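Local coordinates for neuraminidase (Bacteroides thetaiotaomicron, PDB 5MUL), which probably acts as a rhamnosidase, a glycoside hydrolase built on a beta-propeller, and binds beta-D-glucuronic acid, at residues A[211-216]-A[224-229]; A[254-259]-A[305-310]. All blocks are in the same frame, centred on the assembly; numbering follows the deposited sequence. Where two conformers were deposited one is given.

Contact 1 and contact 2 lie about 11 Å apart, centre to centre, on the same side of the chain's centre, and contact 1 comes first along the chain. Contact 1 is internal to one propeller blade, pairing strands 208-215 and 223-231. The next strand of that blade, 256-259, is an edge strand, and in contact 2 it meets strand 307-311, an edge strand of the following blade. The two contacts join directly: Leu226 N lies 3.0 Å from Cys259 O, and Tyr228 N lies 3.1 Å from Glu256 O, both probable hydrogen bonds. Together they run from the buried middle of one blade to the outer seam with its neighbour.

Contact 1. Residues A[211-216]-A[224-229]; sequences SWVWRE and HDLCYA
Trp214 and His224 pair near the loop end of a beta hairpin, the two middle strands of a four-stranded antiparallel propeller blade, and their side chains share a sheet face with Trp212 and Cys227. Start at Trp214 CB. It sits over one face of the imidazole, 3.7 Å from the ring centroid of His224, a CH-pi contact. With CG turned beside the backbone N (chi1 -63°), the indole heads along the sheet instead of over the histidine: CG and CD1 pass His224 CE1, and the two rings stand oblique. On the five-membered ring, Trp214 NE1 comes within 3.6 Å of Cys227 SG and gives its hydrogen bond to Tyr257 OH of the next strand, while Trp212 NE1 lies over a face of the Trp214 indole, toward its rim.

Cys227 fills the angle between the two tryptophans. Its CB sits 3.5 Å from the centroid of the Trp212 six-membered ring, over the face, and its sulfur makes oblique contacts with both indoles.

His224 is held at both ring nitrogens by acceptors close to its plane. Its NE2 donates to the anti lone pair of Glu216 OE2 at a short 2.5 Å, and that oxygen also forms a salt bridge with Arg194. Its ND1 donates almost straight to Asp225 OD2 at 2.7 Å, from above the carboxylate plane. The two bonds together fix the rotation of the ring.

Backbone bonds run both ways between Trp212 and Cys227 and again between Trp214 and His224. Between these pairs the register slips by one residue, a beta bulge that sets Val213 against Asp225 and Leu226. There the buried Asp225 O has no hydrogen-bond partner; Val213 CA makes a CA-H...O contact with it at 3.3 Å.

Contact 2. Residues A[254-259]-A[305-310]; sequences NAEYAC and KTWHNR
Trp307 and Ala258 make the main apolar contact here. The methyl group stands over the middle of the indole: Ala258 CB is 3.4 Å from the centroid of the Trp307 six-membered ring and only 5° off the ring normal, a CH-pi contact almost straight over the ring. All six atoms of that ring lie at much the same distance from the methyl carbon. Trp307 CG is beside its own backbone N, which swings the indole across to the 254-259 chain. Val300, Asn302 and Pro281 of its own blade also pack against it, and Tyr228 of the neighbouring blade meets it edge-to-face.

One direct hydrogen bond crosses the gap. Trp307 NE1 donates to Glu256 OE2 at 2.9 Å, nearly straight. The oxygen lies in the plane of the indole, but the N-H arrives from above the carboxylate, 58° out of its plane, because the two flat groups are turned steeply against each other. Glu256 gets there fully stretched, CG opposite the backbone N (chi1 -179°). The same OE2 is also bonded to Ser241 OG, so two partners grip it and keep the carboxylate placed beside the indole edge.

A water completes the polar bridging. It donates to Ala258 O at 2.9 Å and accepts from Asn309 ND2 at 2.8 Å, tying a backbone carbonyl of one chain segment to a side-chain amide of the other.

No backbone hydrogen bond links the two segments. Strand 256-259 instead pairs with 223-231, where Ala258 and Cys259 both face Leu226 in a classic beta bulge, and 307-311 pairs with 296-302. Side chains and a water bridging edge strands of consecutive four-stranded sheets form an inter-blade seam of a beta-propeller.

Contact 1. Residues A[211-216]-A[224-229]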
loop_
_atom_site.group_PDB
_atom_site.type_symbol
_atom_site.label_atom_id
_atom_site.label_comp_id
_atom_site.label_asym_id
_atom_site.label_seq_id
_atom_site.Cartn_x
_atom_site.Cartn_y
_atom_site.Cartn_z
ATOM N N SER A 211 3.909 9.170 3.274
ATOM C CA SER A 211 5.364 9.192 3.303
ATOM C C SER A 211 5.914 8.902 1.933
ATOM O O SER A 211 5.241 8.365 1.082
ATOM C CB SER A 211 5.921 8.247 4.360
ATOM O OG SER A 211 5.559 6.901 4.083
ATOM N N TRP A 212 7.167 9.292 1.729
ATOM C CA TRP A 212 7.773 9.135 0.422
ATOM C C TRP A 212 9.277 9.146 0.480
ATOM O O TRP A 212 9.874 9.618 1.442
ATOM C CB TRP A 212 7.264 10.191 -0.559
ATOM C CG TRP A 212 7.699 11.603 -0.306
ATOM C CD1 TRP A 212 8.725 12.293 -0.949
ATOM C CD2 TRP A 212 7.103 12.538 0.591
ATOM N NE1 TRP A 212 8.770 13.570 -0.499
ATOM C CE2 TRP A 212 7.798 13.765 0.447
ATOM C CE3 TRP A 212 6.050 12.469 1.519
ATOM C CZ2 TRP A 212 7.470 14.903 1.211
ATOM C CZ3 TRP A 212 5.714 13.600 2.252
ATOM C CH2 TRP A 212 6.445 14.799 2.120
ATOM N N VAL A 213 9.867 8.672 -0.603
ATOM C CA VAL A 213 11.293 8.819 -0.854
ATOM C C VAL A 213 11.462 9.685 -2.091
ATOM O O VAL A 213 10.594 9.769 -2.944
ATOM C CB VAL A 213 12.018 7.462 -1.063
ATOM C CG1 VAL A 213 11.711 6.482 0.070
ATOM C CG2 VAL A 213 11.732 6.843 -2.399
ATOM N N TRP A 214 12.612 10.360 -2.190
ATOM C CA TRP A 214 12.997 11.111 -3.399
ATOM C C TRP A 214 13.845 10.228 -4.303
ATOM O O TRP A 214 14.565 9.372 -3.844
ATOM C CB TRP A 214 13.832 12.315 -2.993
ATOM C CG TRP A 214 13.191 13.362 -2.150
ATOM C CD1 TRP A 214 13.576 13.747 -0.897
ATOM C CD2 TRP A 214 12.085 14.216 -2.501
ATOM N NE1 TRP A 214 12.780 14.752 -0.446
ATOM C CE2 TRP A 214 11.850 15.062 -1.396
ATOM C CE3 TRP A 214 11.261 14.333 -3.627
ATOM C CZ2 TRP A 214 10.853 16.051 -1.400
ATOM C CZ3 TRP A 214 10.267 15.317 -3.632
ATOM C CH2 TRP A 214 10.080 16.159 -2.502
ATOM N N ARG A 215 13.795 10.511 -5.604
ATOM C CA ARG A 215 14.715 9.870 -6.570
ATOM C C ARG A 215 15.197 10.919 -7.551
ATOM O O ARG A 215 14.418 11.625 -8.185
ATOM C CB ARG A 215 14.127 8.674 -7.320
ATOM C CG ARG A 215 15.208 7.898 -8.091
ATOM C CD ARG A 215 14.639 6.919 -9.110
ATOM N NE ARG A 215 14.169 5.683 -8.500
ATOM C CZ ARG A 215 14.060 4.537 -9.156
ATOM N NH1 ARG A 215 14.407 4.464 -10.435
ATOM N NH2 ARG A 215 13.629 3.455 -8.529
ATOM N N GLU A 216 16.531 11.046 -7.625
ATOM C CA GLU A 216 17.135 12.142 -8.421
ATOM C C GLU A 216 17.152 11.884 -9.919
ATOM O O GLU A 216 16.925 12.788 -10.718
ATOM C CB GLU A 216 18.561 12.431 -7.949
ATOM C CG GLU A 216 18.671 13.004 -6.558
ATOM C CD GLU A 216 17.838 14.260 -6.371
ATOM O OE1 GLU A 216 17.901 15.189 -7.215
ATOM O OE2 GLU A 216 17.093 14.325 -5.393
ATOM N N HIS A 224 16.668 8.468 -2.161
ATOM C CA HIS A 224 17.188 8.974 -0.907
ATOM C C HIS A 224 16.085 9.525 -0.014
ATOM O O HIS A 224 15.101 10.081 -0.529
ATOM C CB HIS A 224 18.276 10.059 -1.117
ATOM C CG HIS A 224 17.816 11.279 -1.871
ATOM N ND1 HIS A 224 17.395 12.440 -1.242
ATOM C CD2 HIS A 224 17.754 11.523 -3.199
ATOM C CE1 HIS A 224 17.109 13.342 -2.163
ATOM N NE2 HIS A 224 17.294 12.807 -3.356
ATOM N N ASP A 225 16.281 9.337 1.284
ATOM C CA ASP A 225 15.475 9.925 2.353
ATOM C C ASP A 225 14.071 9.364 2.491
ATOM O O ASP A 225 13.557 8.724 1.584
ATOM C CB ASP A 225 15.420 11.443 2.226
ATOM C CG ASP A 225 16.817 12.094 2.282
ATOM O OD1 ASP A 225 17.605 11.689 3.144
ATOM O OD2 ASP A 225 17.090 12.943 1.430
ATOM N N LEU A 226 13.495 9.600 3.661
ATOM C CA LEU A 226 12.125 9.240 3.927
ATOM C C LEU A 226 11.451 10.458 4.573
ATOM O O LEU A 226 11.911 10.925 5.622
ATOM C CB LEU A 226 12.134 8.005 4.806
ATOM C CG LEU A 226 10.798 7.402 5.186
ATOM C CD1 LEU A 226 9.998 6.957 3.967
ATOM C CD2 LEU A 226 10.986 6.246 6.164
ATOM N N CYS A 227 10.397 10.955 3.941
ATOM C CA CYS A 227 9.693 12.139 4.344
ATOM C C CYS A 227 8.251 11.837 4.732
ATOM O O CYS A 227 7.737 10.773 4.356
ATOM C CB CYS A 227 9.719 13.140 3.197
ATOM S SG CYS A 227 11.385 13.724 2.756
ATOM N N TYR A 228 7.629 12.755 5.465
ATOM C CA TYR A 228 6.320 12.502 6.058
ATOM C C TYR A 228 5.451 13.733 6.050
ATOM O O TYR A 228 5.954 14.852 6.234
ATOM C CB TYR A 228 6.514 12.009 7.472
ATOM C CG TYR A 228 5.232 11.759 8.227
ATOM C CD1 TYR A 228 4.489 10.591 8.032
ATOM C CD2 TYR A 228 4.756 12.671 9.146
ATOM C CE1 TYR A 228 3.321 10.359 8.733
ATOM C CE2 TYR A 228 3.585 12.451 9.838
ATOM C CZ TYR A 228 2.862 11.286 9.665
ATOM O OH TYR A 228 1.699 11.092 10.369
ATOM N N ALA A 229 4.141 13.526 5.912
ATOM C CA ALA A 229 3.117 14.518 6.127
ATOM C C ALA A 229 1.823 13.840 6.543
ATOM O O ALA A 229 1.599 12.661 6.215
ATOM C CB ALA A 229 2.875 15.333 4.871
#

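Contact 2. Residues A[254-259]-A[305-310]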
loop_
_atom_site.group_PDB
_atom_site.type_symbol
_atom_site.label_atom_id
_atom_site.label_comp_id
_atom_site.label_asym_id
_atom_site.label_seq_id
_atom_site.Cartn_x
_atom_site.Cartn_y
_atom_site.Cartn_z
ATOM N N ASN A 254 11.348 22.048 2.337
ATOM C CA ASN A 254 10.407 22.212 3.475
ATOM C C ASN A 254 9.864 20.900 4.053
ATOM O O ASN A 254 9.198 20.942 5.059
ATOM C CB ASN A 254 9.256 23.216 3.181
ATOM C CG ASN A 254 8.283 22.736 2.110
ATOM O OD1 ASN A 254 8.666 21.955 1.266
ATOM N ND2 ASN A 254 7.022 23.196 2.150
ATOM N N ALA A 255 10.173 19.768 3.415
ATOM C CA ALA A 255 9.657 18.468 3.883
ATOM C C ALA A 255 10.160 18.133 5.250
ATOM O O ALA A 255 11.297 18.434 5.609
ATOM C CB ALA A 255 10.067 17.382 2.940
ATOM N N GLU A 256 9.327 17.430 6.024
ATOM C CA GLU A 256 9.756 16.760 7.227
ATOM C C GLU A 256 10.503 15.497 6.851
ATOM O O GLU A 256 9.981 14.650 6.108
ATOM C CB GLU A 256 8.581 16.412 8.157
ATOM C CG GLU A 256 9.051 15.738 9.427
ATOM C CD GLU A 256 7.948 15.365 10.378
ATOM O OE1 GLU A 256 6.762 15.365 9.980
ATOM O OE2 GLU A 256 8.282 15.060 11.549
ATOM N N TYR A 257 11.698 15.332 7.379
ATOM C CA TYR A 257 12.496 14.164 7.143
ATOM C C TYR A 257 12.308 13.212 8.315
ATOM O O TYR A 257 12.762 13.477 9.427
ATOM C CB TYR A 257 13.981 14.545 6.914
ATOM C CG TYR A 257 14.118 15.130 5.561
ATOM C CD1 TYR A 257 13.823 16.465 5.321
ATOM C CD2 TYR A 257 14.513 14.344 4.490
ATOM C CE1 TYR A 257 13.881 16.992 4.057
ATOM C CE2 TYR A 257 14.581 14.852 3.195
ATOM C CZ TYR A 257 14.257 16.188 2.983
ATOM O OH TYR A 257 14.320 16.690 1.716
ATOM N N ALA A 258 11.624 12.092 8.094
ATOM C CA ALA A 258 11.511 11.025 9.096
ATOM C C ALA A 258 12.854 10.360 9.282
ATOM O O ALA A 258 13.229 9.980 10.406
ATOM C CB ALA A 258 10.464 10.014 8.660
ATOM N N CYS A 259 13.588 10.198 8.183
ATOM C CA CYS A 259 14.931 9.646 8.233
ATOM C C CYS A 259 15.758 10.204 7.077
ATOM O O CYS A 259 15.274 10.272 5.951
ATOM C CB CYS A 259 14.825 8.117 8.157
ATOM S SG CYS A 259 16.221 7.158 8.785
ATOM N N LYS A 305 6.770 12.349 19.826
ATOM C CA LYS A 305 7.890 13.218 20.192
ATOM C C LYS A 305 9.021 13.211 19.170
ATOM O O LYS A 305 9.512 14.269 18.796
ATOM C CB LYS A 305 8.459 12.780 21.540
ATOM N N THR A 306 9.457 12.025 18.745
ATOM C CA THR A 306 10.569 11.904 17.823
ATOM C C THR A 306 10.408 10.693 16.921
ATOM O O THR A 306 9.641 9.759 17.220
ATOM C CB THR A 306 11.951 11.746 18.516
ATOM O OG1 THR A 306 11.931 10.597 19.367
ATOM C CG2 THR A 306 12.323 12.968 19.320
ATOM N N TRP A 307 11.186 10.736 15.849
ATOM C CA TRP A 307 11.361 9.618 14.959
ATOM C C TRP A 307 12.372 8.632 15.478
ATOM O O TRP A 307 13.425 9.012 16.008
ATOM C CB TRP A 307 11.782 10.077 13.562
ATOM C CG TRP A 307 10.705 10.824 12.841
ATOM C CD1 TRP A 307 10.568 12.170 12.744
ATOM C CD2 TRP A 307 9.588 10.255 12.147
ATOM N NE1 TRP A 307 9.439 12.495 12.028
ATOM C CE2 TRP A 307 8.809 11.330 11.666
ATOM C CE3 TRP A 307 9.168 8.949 11.902
ATOM C CZ2 TRP A 307 7.637 11.134 10.920
ATOM C CZ3 TRP A 307 7.990 8.759 11.159
ATOM C CH2 TRP A 307 7.255 9.842 10.691
ATOM N N HIS A 308 12.077 7.359 15.280
ATOM C CA HIS A 308 12.972 6.270 15.605
ATOM C C HIS A 308 13.070 5.349 14.405
ATOM O O HIS A 308 12.133 5.258 13.587
ATOM C CB HIS A 308 12.426 5.438 16.766
ATOM C CG HIS A 308 12.064 6.231 17.974
ATOM N ND1 HIS A 308 12.994 6.626 18.913
ATOM C CD2 HIS A 308 10.872 6.697 18.408
ATOM C CE1 HIS A 308 12.387 7.306 19.869
ATOM N NE2 HIS A 308 11.100 7.364 19.588
ATOM N N ASN A 309 14.166 4.633 14.301
ATOM C CA ASN A 309 14.230 3.529 13.372
ATOM C C ASN A 309 14.947 2.338 13.964
ATOM O O ASN A 309 15.830 2.463 14.810
ATOM C CB ASN A 309 14.790 3.942 12.020
ATOM C CG ASN A 309 16.166 4.574 12.108
ATOM O OD1 ASN A 309 17.166 3.905 11.861
ATOM N ND2 ASN A 309 16.218 5.880 12.398
ATOM N N ARG A 310 14.513 1.167 13.548
ATOM C CA ARG A 310 14.971 -0.075 14.113
ATOM C C ARG A 310 15.111 -1.122 13.017
ATOM O O ARG A 310 14.269 -1.224 12.110
ATOM C CB ARG A 310 13.961 -0.504 15.164
ATOM C CG ARG A 310 14.413 -1.611 16.015
ATOM C CD ARG A 310 13.526 -1.843 17.210
ATOM N NE ARG A 310 13.945 -3.122 17.707
ATOM C CZ ARG A 310 13.249 -3.943 18.472
ATOM N NH1 ARG A 310 12.021 -3.650 18.895
ATOM N NH2 ARG A 310 13.816 -5.091 18.815
HETATM O O HOH W 1 14.298 7.813 11.966
#